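Long-range contact in peptidase M16 C-terminal domain-containing protein (Enterococcus faecalis, PDB 3D3Y), which is of unknown function but is probably related to the M16 metallopeptidases, carrying a region akin to their inactive domain: residues E298-S306 with Q318-V329. Numbering follows the deposited sequence.
Sequences EHLAYYASS and QTGIDGKNRNQV. With EDO (1,2-ethanediol), chain G; ACT (acetate ion), chain C.
Ser305 and Gln318 form a hydrogen-bonded antiparallel pair, Ser305 N giving to Gln318 O at 3.0 Å and Gln318 N to Ser305 O at 2.9 Å. Next along this beta hairpin, Ala304 faces Thr319 in a non-hydrogen-bonded pair. Beyond it the pairing becomes less regular: Gly320 N reaches Tyr303 O at 3.2 Å, while Gly320 O takes Tyr302 N at 2.7 Å.

Two tyrosines lie against the returning strand in different ways. Tyr303 has CG between its backbone N and carbonyl carbon (chi1 64°), a torsion that swings the ring across the paired strand, one face over Gly320 N; Gly320 CA also makes a CH-pi contact, 4.0 Å from the ring centroid. The Tyr302 ring instead turns its edge to the backbone of Gly320 and Ile321, and its OH donates to Asp322 OD1 at 2.8 Å, on the syn side but 30° out of the carboxylate plane. An ethanediol, probably from the crystallisation liquor, sets C1 over one face near the rim.

Leu300 packs across the start of helix 326-341: CD1 on the Gln328 amide, CD2 on that of Asn325 at the N-cap position, CB on Val329 CG2. Ala301 CB meets Ile321 CG2. A water accepts from Asp322 N and Asn325 ND2 and donates to Leu300 O, tying the loop before the hairpin to the turn after it.

The hairpin runs into helix 326-341 within the predicted M16 inactive domain. Strand 303-309 is outermost in its five-stranded sheet; strand 314-321 separates it from strand 255-262, where Leu257 O bonds Thr319 OG1 and Lys256 NZ bonds Tyr303 OH. Val294 of helix 289-295 packs on Ala301 and Val329.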
loop_
_atom_site.group_PDB
_atom_site.type_symbol
_atom_site.label_atom_id
_atom_site.label_comp_id
_atom_site.label_asym_id
_atom_site.label_seq_id
_atom_site.Cartn_x
_atom_site.Cartn_y
_atom_site.Cartn_z
ATOM N N GLU A 298 17.135 -26.367 -12.131
ATOM C CA GLU A 298 16.551 -27.509 -11.421
ATOM C C GLU A 298 15.102 -27.774 -11.836
ATOM O O GLU A 298 14.600 -28.862 -11.610
ATOM C CB GLU A 298 16.669 -27.363 -9.896
ATOM C CG GLU A 298 18.073 -27.060 -9.395
ATOM C CD GLU A 298 18.876 -28.280 -8.980
ATOM O OE1 GLU A 298 18.472 -29.436 -9.298
ATOM O OE2 GLU A 298 19.927 -28.063 -8.316
ATOM N N HIS A 299 14.451 -26.793 -12.461
ATOM C CA HIS A 299 13.058 -26.914 -12.892
ATOM C C HIS A 299 12.139 -27.401 -11.738
ATOM O O HIS A 299 11.271 -28.249 -11.939
ATOM C CB HIS A 299 12.916 -27.840 -14.147
ATOM C CG HIS A 299 13.908 -27.554 -15.252
ATOM N ND1 HIS A 299 14.071 -26.300 -15.819
ATOM C CD2 HIS A 299 14.770 -28.372 -15.906
ATOM C CE1 HIS A 299 14.999 -26.359 -16.762
ATOM N NE2 HIS A 299 15.441 -27.605 -16.833
ATOM N N LEU A 300 12.342 -26.890 -10.524
ATOM C CA LEU A 300 11.519 -27.360 -9.417
ATOM C C LEU A 300 10.441 -26.372 -9.006
ATOM O O LEU A 300 9.616 -26.676 -8.133
ATOM C CB LEU A 300 12.357 -27.755 -8.204
ATOM C CG LEU A 300 13.111 -29.088 -8.281
ATOM C CD1 LEU A 300 13.488 -29.437 -6.870
ATOM C CD2 LEU A 300 12.290 -30.217 -8.922
ATOM N N ALA A 301 10.426 -25.208 -9.632
ATOM C CA ALA A 301 9.368 -24.249 -9.359
ATOM C C ALA A 301 8.896 -23.647 -10.658
ATOM O O ALA A 301 9.701 -23.415 -11.562
ATOM C CB ALA A 301 9.873 -23.153 -8.400
ATOM N N TYR A 302 7.597 -23.403 -10.750
ATOM C CA TYR A 302 7.006 -22.702 -11.901
ATOM C C TYR A 302 7.344 -21.233 -11.829
ATOM O O TYR A 302 7.478 -20.572 -12.851
ATOM C CB TYR A 302 5.501 -22.902 -11.913
ATOM C CG TYR A 302 5.146 -24.334 -12.095
ATOM C CD1 TYR A 302 5.119 -24.901 -13.375
ATOM C CD2 TYR A 302 4.882 -25.161 -10.991
ATOM C CE1 TYR A 302 4.820 -26.230 -13.555
ATOM C CE2 TYR A 302 4.575 -26.526 -11.181
ATOM C CZ TYR A 302 4.560 -27.034 -12.471
ATOM O OH TYR A 302 4.258 -28.356 -12.704
ATOM N N TYR A 303 7.480 -20.732 -10.600
ATOM C CA TYR A 303 7.972 -19.389 -10.367
ATOM C C TYR A 303 8.540 -19.329 -8.976
ATOM O O TYR A 303 8.119 -20.088 -8.093
ATOM C CB TYR A 303 6.853 -18.344 -10.569
ATOM C CG TYR A 303 5.712 -18.469 -9.581
ATOM C CD1 TYR A 303 5.788 -17.879 -8.312
ATOM C CD2 TYR A 303 4.560 -19.177 -9.920
ATOM C CE1 TYR A 303 4.733 -17.998 -7.403
ATOM C CE2 TYR A 303 3.507 -19.299 -9.040
ATOM C CZ TYR A 303 3.580 -18.722 -7.799
ATOM O OH TYR A 303 2.503 -18.889 -6.939
ATOM N N ALA A 304 9.508 -18.438 -8.774
ATOM C CA ALA A 304 10.102 -18.249 -7.473
ATOM C C ALA A 304 10.517 -16.789 -7.381
ATOM O O ALA A 304 11.355 -16.363 -8.158
ATOM C CB ALA A 304 11.320 -19.143 -7.301
ATOM N N SER A 305 9.938 -16.007 -6.473
ATOM C CA SER A 305 10.415 -14.625 -6.403
ATOM C C SER A 305 10.415 -14.096 -4.999
ATOM O O SER A 305 9.826 -14.696 -4.106
ATOM C CB SER A 305 9.604 -13.721 -7.324
ATOM O OG SER A 305 8.308 -13.607 -6.832
ATOM N N SER A 306 11.097 -12.976 -4.801
ATOM C CA SER A 306 11.197 -12.414 -3.455
ATOM C C SER A 306 10.688 -10.979 -3.514
ATOM O O SER A 306 10.694 -10.351 -4.609
ATOM C CB SER A 306 12.636 -12.514 -2.924
ATOM O OG SER A 306 13.525 -11.688 -3.683
ATOM N N GLN A 318 8.016 -16.344 -2.588
ATOM C CA GLN A 318 6.804 -17.029 -3.008
ATOM C C GLN A 318 7.120 -17.942 -4.192
ATOM O O GLN A 318 7.757 -17.494 -5.147
ATOM C CB GLN A 318 5.771 -15.988 -3.443
ATOM C CG GLN A 318 5.303 -15.069 -2.313
ATOM C CD GLN A 318 4.303 -14.063 -2.830
ATOM O OE1 GLN A 318 3.317 -14.416 -3.506
ATOM N NE2 GLN A 318 4.568 -12.798 -2.550
ATOM N N THR A 319 6.683 -19.205 -4.125
ATOM C CA THR A 319 6.873 -20.171 -5.205
ATOM C C THR A 319 5.562 -20.898 -5.547
ATOM O O THR A 319 4.688 -21.051 -4.688
ATOM C CB THR A 319 7.986 -21.224 -4.848
ATOM O OG1 THR A 319 7.515 -22.133 -3.850
ATOM C CG2 THR A 319 9.282 -20.526 -4.291
ATOM N N GLY A 320 5.442 -21.317 -6.802
ATOM C CA GLY A 320 4.463 -22.335 -7.235
ATOM C C GLY A 320 5.257 -23.571 -7.608
ATOM O O GLY A 320 6.274 -23.490 -8.362
ATOM N N ILE A 321 4.829 -24.718 -7.083
ATOM C CA ILE A 321 5.594 -25.968 -7.220
ATOM C C ILE A 321 4.648 -27.135 -7.391
ATOM O O ILE A 321 3.433 -26.971 -7.210
ATOM C CB ILE A 321 6.533 -26.245 -5.986
ATOM C CG1 ILE A 321 5.725 -26.525 -4.713
ATOM C CG2 ILE A 321 7.549 -25.054 -5.749
ATOM C CD1 ILE A 321 6.567 -27.064 -3.530
ATOM N N ASP A 322 5.200 -28.286 -7.785
ATOM C CA ASP A 322 4.535 -29.549 -7.564
ATOM C C ASP A 322 4.794 -29.883 -6.096
ATOM O O ASP A 322 5.957 -29.906 -5.658
ATOM C CB ASP A 322 5.102 -30.642 -8.475
ATOM C CG ASP A 322 4.773 -30.422 -9.959
ATOM O OD1 ASP A 322 3.841 -29.646 -10.300
ATOM O OD2 ASP A 322 5.449 -31.052 -10.793
ATOM N N GLY A 323 3.719 -30.180 -5.357
ATOM C CA GLY A 323 3.772 -30.268 -3.879
ATOM C C GLY A 323 4.781 -31.304 -3.404
ATOM O O GLY A 323 5.366 -31.147 -2.341
ATOM N N LYS A 324 5.000 -32.346 -4.207
ATOM C CA LYS A 324 5.982 -33.413 -3.883
ATOM C C LYS A 324 7.431 -32.913 -3.694
ATOM O O LYS A 324 8.242 -33.582 -3.042
ATOM C CB LYS A 324 5.922 -34.571 -4.900
ATOM C CG LYS A 324 6.621 -34.305 -6.229
ATOM C CD LYS A 324 6.716 -35.553 -7.158
ATOM C CE LYS A 324 7.814 -36.573 -6.726
ATOM N NZ LYS A 324 7.820 -37.871 -7.563
ATOM N N ASN A 325 7.732 -31.723 -4.217
ATOM C CA ASN A 325 9.085 -31.157 -4.200
ATOM C C ASN A 325 9.322 -30.139 -3.064
ATOM O O ASN A 325 10.339 -29.433 -3.059
ATOM C CB ASN A 325 9.403 -30.528 -5.572
ATOM C CG ASN A 325 9.454 -31.552 -6.715
ATOM O OD1 ASN A 325 10.026 -32.630 -6.568
ATOM N ND2 ASN A 325 8.903 -31.194 -7.871
ATOM N N ARG A 326 8.389 -30.074 -2.100
ATOM C CA ARG A 326 8.433 -29.063 -1.042
ATOM C C ARG A 326 9.799 -28.987 -0.355
ATOM O O ARG A 326 10.422 -27.911 -0.293
ATOM C CB ARG A 326 7.337 -29.319 -0.007
ATOM C CG ARG A 326 7.453 -28.484 1.278
ATOM C CD ARG A 326 6.776 -29.160 2.508
ATOM N NE ARG A 326 6.563 -28.191 3.601
ATOM C CZ ARG A 326 7.441 -27.914 4.567
ATOM N NH1 ARG A 326 8.618 -28.538 4.613
ATOM N NH2 ARG A 326 7.147 -27.004 5.498
ATOM N N ASN A 327 10.274 -30.134 0.136
ATOM C CA ASN A 327 11.524 -30.164 0.915
ATOM C C ASN A 327 12.721 -29.856 0.046
ATOM O O ASN A 327 13.606 -29.109 0.454
ATOM C CB ASN A 327 11.674 -31.491 1.672
ATOM C CG ASN A 327 10.547 -31.707 2.686
ATOM O OD1 ASN A 327 10.165 -30.791 3.409
ATOM N ND2 ASN A 327 9.986 -32.919 2.714
ATOM N N GLN A 328 12.749 -30.390 -1.168
ATOM C CA GLN A 328 13.851 -30.057 -2.078
ATOM C C GLN A 328 13.879 -28.575 -2.474
ATOM O O GLN A 328 14.958 -27.972 -2.566
ATOM C CB GLN A 328 13.825 -30.926 -3.325
ATOM C CG GLN A 328 15.090 -30.812 -4.126
ATOM C CD GLN A 328 15.174 -31.839 -5.211
ATOM O OE1 GLN A 328 14.342 -32.761 -5.289
ATOM N NE2 GLN A 328 16.182 -31.690 -6.085
ATOM N N VAL A 329 12.711 -27.980 -2.712
ATOM C CA VAL A 329 12.657 -26.553 -2.982
ATOM C C VAL A 329 13.151 -25.754 -1.753
ATOM O O VAL A 329 13.888 -24.788 -1.904
ATOM C CB VAL A 329 11.243 -26.083 -3.400
ATOM C CG1 VAL A 329 11.179 -24.530 -3.496
ATOM C CG2 VAL A 329 10.810 -26.711 -4.759
HETATM C C1 EDO G . 8.056 -27.944 -12.004
HETATM O O1 EDO G . 8.059 -29.119 -11.185
HETATM C C2 EDO G . 7.951 -28.431 -13.442
HETATM O O2 EDO G . 8.215 -27.360 -14.367
HETATM C C ACT C . 0.660 -30.408 -7.027
HETATM O O ACT C . -0.283 -29.871 -7.649
HETATM O OXT ACT C . 1.046 -29.856 -5.978
HETATM C CH3 ACT C . 1.275 -31.652 -7.526
HETATM O O HOH W 1 7.903 -28.519 -8.608
HETATM O O HOH W 2 3.005 -18.569 -4.479
#